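Local coordinates for anti-sigma-factor antagonist (STAS) domain protein (Moorella thermoacetica, PDB 3ZXN) that probably serves, as the RsbS protein with its STAS domain, as a core component of the stressosome, a bacterial signalling complex, at residues 14-19 with 46-51; 79-84 with 105-110. The protein carries 1 engineered substitution. One frame throughout, in Å; residues are numbered along the deposited sequence. Where two conformers were deposited one is given.

Interaction 1. Residues 14-19 with 46-51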
loop_
_atom_site.group_PDB
_atom_site.type_symbol
_atom_site.label_atom_id
_atom_site.label_comp_id
_atom_site.label_asym_id
_atom_site.label_seq_id
_atom_site.Cartn_x
_atom_site.Cartn_y
_atom_site.Cartn_z
ATOM N N TRP A 14 1.362 9.102 4.389
ATOM C CA TRP A 14 2.379 8.073 4.412
ATOM C C TRP A 14 2.602 7.635 2.984
ATOM O O TRP A 14 1.638 7.434 2.247
ATOM C CB TRP A 14 1.880 6.850 5.226
ATOM C CG TRP A 14 1.524 7.184 6.656
ATOM C CD1 TRP A 14 0.263 7.301 7.194
ATOM C CD2 TRP A 14 2.438 7.448 7.720
ATOM N NE1 TRP A 14 0.345 7.614 8.535
ATOM C CE2 TRP A 14 1.668 7.705 8.883
ATOM C CE3 TRP A 14 3.833 7.475 7.810
ATOM C CZ2 TRP A 14 2.250 7.992 10.114
ATOM C CZ3 TRP A 14 4.410 7.768 9.039
ATOM C CH2 TRP A 14 3.618 8.021 10.173
ATOM N N VAL A 15 3.871 7.490 2.601
ATOM C CA VAL A 15 4.249 7.047 1.266
ATOM C C VAL A 15 5.299 5.938 1.352
ATOM O O VAL A 15 6.328 6.085 2.031
ATOM C CB VAL A 15 4.848 8.211 0.405
ATOM C CG1 VAL A 15 5.408 7.656 -0.879
ATOM C CG2 VAL A 15 3.804 9.292 0.132
ATOM N N VAL A 16 5.028 4.826 0.675
ATOM C CA VAL A 16 5.897 3.661 0.707
ATOM C C VAL A 16 6.047 3.086 -0.698
ATOM O O VAL A 16 5.066 2.952 -1.423
ATOM C CB VAL A 16 5.292 2.528 1.603
ATOM C CG1 VAL A 16 6.114 1.248 1.487
ATOM C CG2 VAL A 16 5.190 2.981 3.051
ATOM N N ALA A 17 7.271 2.739 -1.082
ATOM C CA ALA A 17 7.469 1.976 -2.309
ATOM C C ALA A 17 8.154 0.665 -1.978
ATOM O O ALA A 17 9.231 0.645 -1.389
ATOM C CB ALA A 17 8.283 2.768 -3.342
ATOM N N ILE A 18 7.518 -0.430 -2.363
ATOM C CA ILE A 18 8.053 -1.756 -2.074
ATOM C C ILE A 18 8.932 -2.229 -3.224
ATOM O O ILE A 18 8.477 -2.327 -4.363
ATOM C CB ILE A 18 6.926 -2.761 -1.821
ATOM C CG1 ILE A 18 6.142 -2.374 -0.564
ATOM C CG2 ILE A 18 7.491 -4.170 -1.657
ATOM C CD1 ILE A 18 4.883 -3.191 -0.357
ATOM N N GLU A 19 10.199 -2.509 -2.924
ATOM C CA GLU A 19 11.146 -2.962 -3.938
ATOM C C GLU A 19 11.376 -4.477 -3.829
ATOM O O GLU A 19 10.896 -5.118 -2.894
ATOM C CB GLU A 19 12.464 -2.188 -3.815
ATOM C CG GLU A 19 12.312 -0.654 -3.874
ATOM C CD GLU A 19 12.145 -0.105 -5.300
ATOM O OE1 GLU A 19 12.737 -0.690 -6.235
ATOM O OE2 GLU A 19 11.424 0.913 -5.481
ATOM N N LEU A 46 -2.527 6.804 3.188
ATOM C CA LEU A 46 -1.420 5.914 2.949
ATOM C C LEU A 46 -1.381 5.538 1.467
ATOM O O LEU A 46 -2.391 5.132 0.895
ATOM C CB LEU A 46 -1.581 4.645 3.819
ATOM C CG LEU A 46 -0.680 3.452 3.512
ATOM C CD1 LEU A 46 0.762 3.843 3.680
ATOM C CD2 LEU A 46 -1.014 2.258 4.431
ATOM N N VAL A 47 -0.209 5.684 0.859
ATOM C CA VAL A 47 0.014 5.263 -0.528
ATOM C C VAL A 47 1.118 4.226 -0.561
ATOM O O VAL A 47 2.208 4.458 -0.031
ATOM C CB VAL A 47 0.474 6.435 -1.441
ATOM C CG1 VAL A 47 0.511 5.969 -2.906
ATOM C CG2 VAL A 47 -0.420 7.646 -1.266
ATOM N N ILE A 48 0.846 3.075 -1.170
ATOM C CA ILE A 48 1.878 2.057 -1.289
ATOM C C ILE A 48 2.054 1.673 -2.751
ATOM O O ILE A 48 1.094 1.282 -3.401
ATOM C CB ILE A 48 1.534 0.773 -0.509
ATOM C CG1 ILE A 48 1.426 1.064 0.993
ATOM C CG2 ILE A 48 2.599 -0.278 -0.794
ATOM C CD1 ILE A 48 1.073 -0.224 1.843
ATOM N N ASP A 49 3.282 1.776 -3.253
ATOM C CA ASP A 49 3.555 1.468 -4.656
ATOM C C ASP A 49 4.295 0.146 -4.775
ATOM O O ASP A 49 5.280 -0.084 -4.079
ATOM C CB ASP A 49 4.373 2.579 -5.332
ATOM C CG ASP A 49 4.613 2.306 -6.810
ATOM O OD1 ASP A 49 5.543 1.537 -7.134
ATOM O OD2 ASP A 49 3.867 2.861 -7.640
ATOM N N ILE A 50 3.837 -0.698 -5.689
ATOM C CA ILE A 50 4.470 -1.998 -5.899
ATOM C C ILE A 50 5.023 -2.217 -7.307
ATOM O O ILE A 50 5.252 -3.356 -7.704
ATOM C CB ILE A 50 3.488 -3.148 -5.540
ATOM C CG1 ILE A 50 2.210 -3.057 -6.392
ATOM C CG2 ILE A 50 3.147 -3.067 -4.074
ATOM C CD1 ILE A 50 1.294 -4.318 -6.321
ATOM N N SER A 51 5.262 -1.130 -8.046
ATOM C CA SER A 51 5.706 -1.235 -9.441
ATOM C C SER A 51 7.018 -2.007 -9.604
ATOM O O SER A 51 7.269 -2.617 -10.648
ATOM C CB SER A 51 5.823 0.150 -10.089
ATOM O OG SER A 51 6.773 0.949 -9.423
HETATM O O HOH W 1 7.839 -0.137 -6.190
#
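Asp49 OD1 is gripped by Ser51 of its own segment and is tied through a water to Ile18, just past the end of the facing strand. The two segments form a parallel pair in the central sheet of the STAS domain, with their strands 9° from parallel. Ser51 OG lies 2.7 Å from Asp49 OD1 and meets the syn lone pair of that oxygen. Ser51 N comes from above the carboxylate plane, 2.8 Å from Asp49 OD1, and closes an Asx turn at the end of the strand. The water is 3.0 Å from Asp49 OD1 and 2.9 Å from Ile18 O.

Four backbone bonds join the segments. Val47 uses both its N, to Trp14 O, and its O, from Val16 N. Asp49 does the same, with Val16 O and Ile18 N. The Ile18 N bond to Asp49 O, 2.8 Å long, extends the pairing past the regular strands. The CA-H of Ile48 also points at Val16 O.

Val15, Val47, Ala17 and Asp49 share one face of the sheet. Leu107 of helix 107-118 packs on Val15, Val47 and Asp49. Trp14, Val16, Leu46 and Ile48 share the other face, where helix 25-38 packs on Trp14 and Val16. There Trp14 CB touches Leu46 CD1 at 3.6 Å, while the indole leads away from the pair. Val16 CB meets Ile48 CG1 less closely. Beyond the strands, the side chains of Ile18 and Ile50 lie side by side, pointing the same way. The side chains of Ile18 and Ile48 cross obliquely, with Ile18 CD1 3.7 Å from Ile48 CG2.

Interaction 2. Residues 79-84 with 105-110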
loop_
_atom_site.group_PDB
_atom_site.type_symbol
_atom_site.label_atom_id
_atom_site.label_comp_id
_atom_site.label_asym_id
_atom_site.label_seq_id
_atom_site.Cartn_x
_atom_site.Cartn_y
_atom_site.Cartn_z
ATOM N N VAL A 79 -4.403 3.912 -0.884
ATOM C CA VAL A 79 -4.353 3.653 -2.318
ATOM C C VAL A 79 -3.125 2.805 -2.667
ATOM O O VAL A 79 -2.028 3.036 -2.164
ATOM C CB VAL A 79 -4.418 4.976 -3.159
ATOM C CG1 VAL A 79 -3.238 5.866 -2.859
ATOM C CG2 VAL A 79 -4.521 4.679 -4.662
ATOM N N LEU A 80 -3.344 1.794 -3.509
ATOM C CA LEU A 80 -2.290 0.895 -3.961
ATOM C C LEU A 80 -1.964 1.290 -5.398
ATOM O O LEU A 80 -2.881 1.480 -6.194
ATOM C CB LEU A 80 -2.781 -0.558 -3.933
ATOM C CG LEU A 80 -1.774 -1.654 -4.287
ATOM C CD1 LEU A 80 -0.671 -1.740 -3.226
ATOM C CD2 LEU A 80 -2.469 -3.011 -4.460
ATOM N N THR A 81 -0.676 1.437 -5.709
ATOM C CA THR A 81 -0.263 1.985 -7.002
ATOM C C THR A 81 0.805 1.137 -7.697
ATOM O O THR A 81 1.494 0.336 -7.054
ATOM C CB THR A 81 0.252 3.474 -6.880
ATOM O OG1 THR A 81 1.509 3.514 -6.203
ATOM C CG2 THR A 81 -0.742 4.359 -6.128
ATOM N N GLY A 82 0.932 1.326 -9.016
ATOM C CA GLY A 82 1.952 0.654 -9.814
ATOM C C GLY A 82 1.654 -0.819 -10.066
ATOM O O GLY A 82 2.523 -1.665 -9.892
ATOM N N ILE A 83 0.421 -1.118 -10.472
ATOM C CA ILE A 83 -0.053 -2.490 -10.654
ATOM C C ILE A 83 -0.236 -2.842 -12.137
ATOM O O ILE A 83 -1.232 -2.462 -12.764
ATOM C CB ILE A 83 -1.414 -2.701 -9.981
ATOM C CG1 ILE A 83 -1.365 -2.263 -8.512
ATOM C CG2 ILE A 83 -1.856 -4.162 -10.123
ATOM C CD1 ILE A 83 -2.732 -2.157 -7.872
ATOM N N LYS A 84 0.712 -3.585 -12.687
ATOM C CA LYS A 84 0.619 -3.992 -14.083
ATOM C C LYS A 84 -0.445 -5.069 -14.223
ATOM O O LYS A 84 -0.752 -5.770 -13.254
ATOM C CB LYS A 84 1.973 -4.487 -14.597
ATOM C CG LYS A 84 2.518 -5.711 -13.862
ATOM C CD LYS A 84 3.921 -6.025 -14.363
ATOM C CE LYS A 84 4.473 -7.287 -13.734
ATOM N NZ LYS A 84 5.828 -7.608 -14.263
ATOM N N LEU A 105 -2.095 4.812 -10.812
ATOM C CA LEU A 105 -1.049 4.369 -11.721
ATOM C C LEU A 105 0.336 4.465 -11.089
ATOM O O LEU A 105 1.190 3.628 -11.315
ATOM C CB LEU A 105 -1.081 5.228 -13.010
ATOM C CG LEU A 105 -0.032 4.856 -14.061
ATOM C CD1 LEU A 105 -0.196 3.393 -14.473
ATOM C CD2 LEU A 105 -0.094 5.813 -15.292
ATOM N N ASN A 106 0.547 5.515 -10.307
ATOM C CA ASN A 106 1.848 5.792 -9.728
ATOM C C ASN A 106 1.665 6.624 -8.474
ATOM O O ASN A 106 0.538 6.933 -8.084
ATOM C CB ASN A 106 2.732 6.533 -10.735
ATOM C CG ASN A 106 2.103 7.809 -11.226
ATOM O OD1 ASN A 106 1.589 8.603 -10.443
ATOM N ND2 ASN A 106 2.113 8.003 -12.538
ATOM N N LEU A 107 2.775 7.007 -7.857
ATOM C CA LEU A 107 2.715 7.740 -6.597
ATOM C C LEU A 107 2.046 9.101 -6.733
ATOM O O LEU A 107 1.346 9.542 -5.816
ATOM C CB LEU A 107 4.104 7.901 -5.969
ATOM C CG LEU A 107 4.765 6.689 -5.317
ATOM C CD1 LEU A 107 5.961 7.166 -4.501
ATOM C CD2 LEU A 107 3.776 5.927 -4.434
ATOM N N GLN A 108 2.254 9.775 -7.865
ATOM C CA GLN A 108 1.655 11.102 -8.036
ATOM C C GLN A 108 0.128 10.988 -8.083
ATOM O O GLN A 108 -0.589 11.703 -7.376
ATOM C CB GLN A 108 2.183 11.800 -9.305
ATOM C CG GLN A 108 1.568 13.174 -9.526
ATOM C CD GLN A 108 2.050 14.203 -8.498
ATOM O OE1 GLN A 108 3.244 14.312 -8.224
ATOM N NE2 GLN A 108 1.114 14.943 -7.916
ATOM N N LYS A 109 -0.353 10.099 -8.947
ATOM C CA LYS A 109 -1.778 9.820 -9.106
ATOM C C LYS A 109 -2.377 9.321 -7.782
ATOM O O LYS A 109 -3.524 9.626 -7.449
ATOM C CB LYS A 109 -1.964 8.732 -10.170
ATOM C CG LYS A 109 -1.417 9.123 -11.543
ATOM C CD LYS A 109 -2.501 9.641 -12.405
ATOM C CE LYS A 109 -2.019 9.761 -13.856
ATOM N NZ LYS A 109 -3.163 10.027 -14.745
ATOM N N GLY A 110 -1.589 8.548 -7.050
ATOM C CA GLY A 110 -2.009 8.018 -5.755
ATOM C C GLY A 110 -2.237 9.147 -4.771
ATOM O O GLY A 110 -3.317 9.278 -4.196
#
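Thr81 has CG2 anti to its own carbonyl carbon and OG1 between the backbone N and that carbon (chi1 70°). This sets the methyl against the start of helix 107-118. Thr81 CG2 lies 3.5 Å from Asn106 O and 3.9 Å from Gly110 CA. Gly110 has no side chain, and the methyl can come close to its backbone. In the conformer described, Val79 has CG1 between the backbone N and the carbonyl carbon (chi1 62°). That branch meets the same glycine, with Val79 CG1 3.7 Å from Gly110 O.

The contact lays the first turn of helix 107-118, the last helix of this STAS domain, over strand 78-81. The neighbouring strand 102-104 leads into that helix. Asn106 is its N-cap. Asn106 OD1 accepts from Lys109 N at 2.9 Å, nearly in line with the side-chain C=O. Asn106 O, beside the Thr81 methyl, accepts from Gly110 N in the first helical turn.

Thr81 OG1 is hydrogen-bonded to Asp49 OD2 on the adjacent strand 45-49. An alanine in place of Thr81 would probably leave Asp49 OD2 without this mate and open a gap beside Asn106 O and Gly110 CA. In the Leu107 conformer described, Thr81 OG1 lies 3.8 Å from Leu107 CD2 and the two side chains cross at about a right angle. Past the end of the strand, Gly82 takes a positive phi (74°), which favours glycine. Its backbone turns to Leu105 O. The bond from Gly82 N to Leu105 O is weak, at 3.3 Å, and Gly82 CA lies 3.4 Å from Leu105 O.

How the interactions relate
Interaction 1 closes along the chain before interaction 2 opens, and their centres are about 8 Å apart. Both lie in the STAS domain. Strands 13-17, 45-49 and 78-81 are consecutive in its sheet. Interaction 1 joins two of them edge to edge, while interaction 2 sets the start of helix 107-118 against the third. The two contacts touch directly. Ile50 N is 2.9 Å from Thr81 O, a probable hydrogen bond. Leu107 spans both: in one of its two deposited conformers, its CD2 packs on Asp49 CB. The strand ends and the helix start thus form one continuous packed region of this single-domain protein.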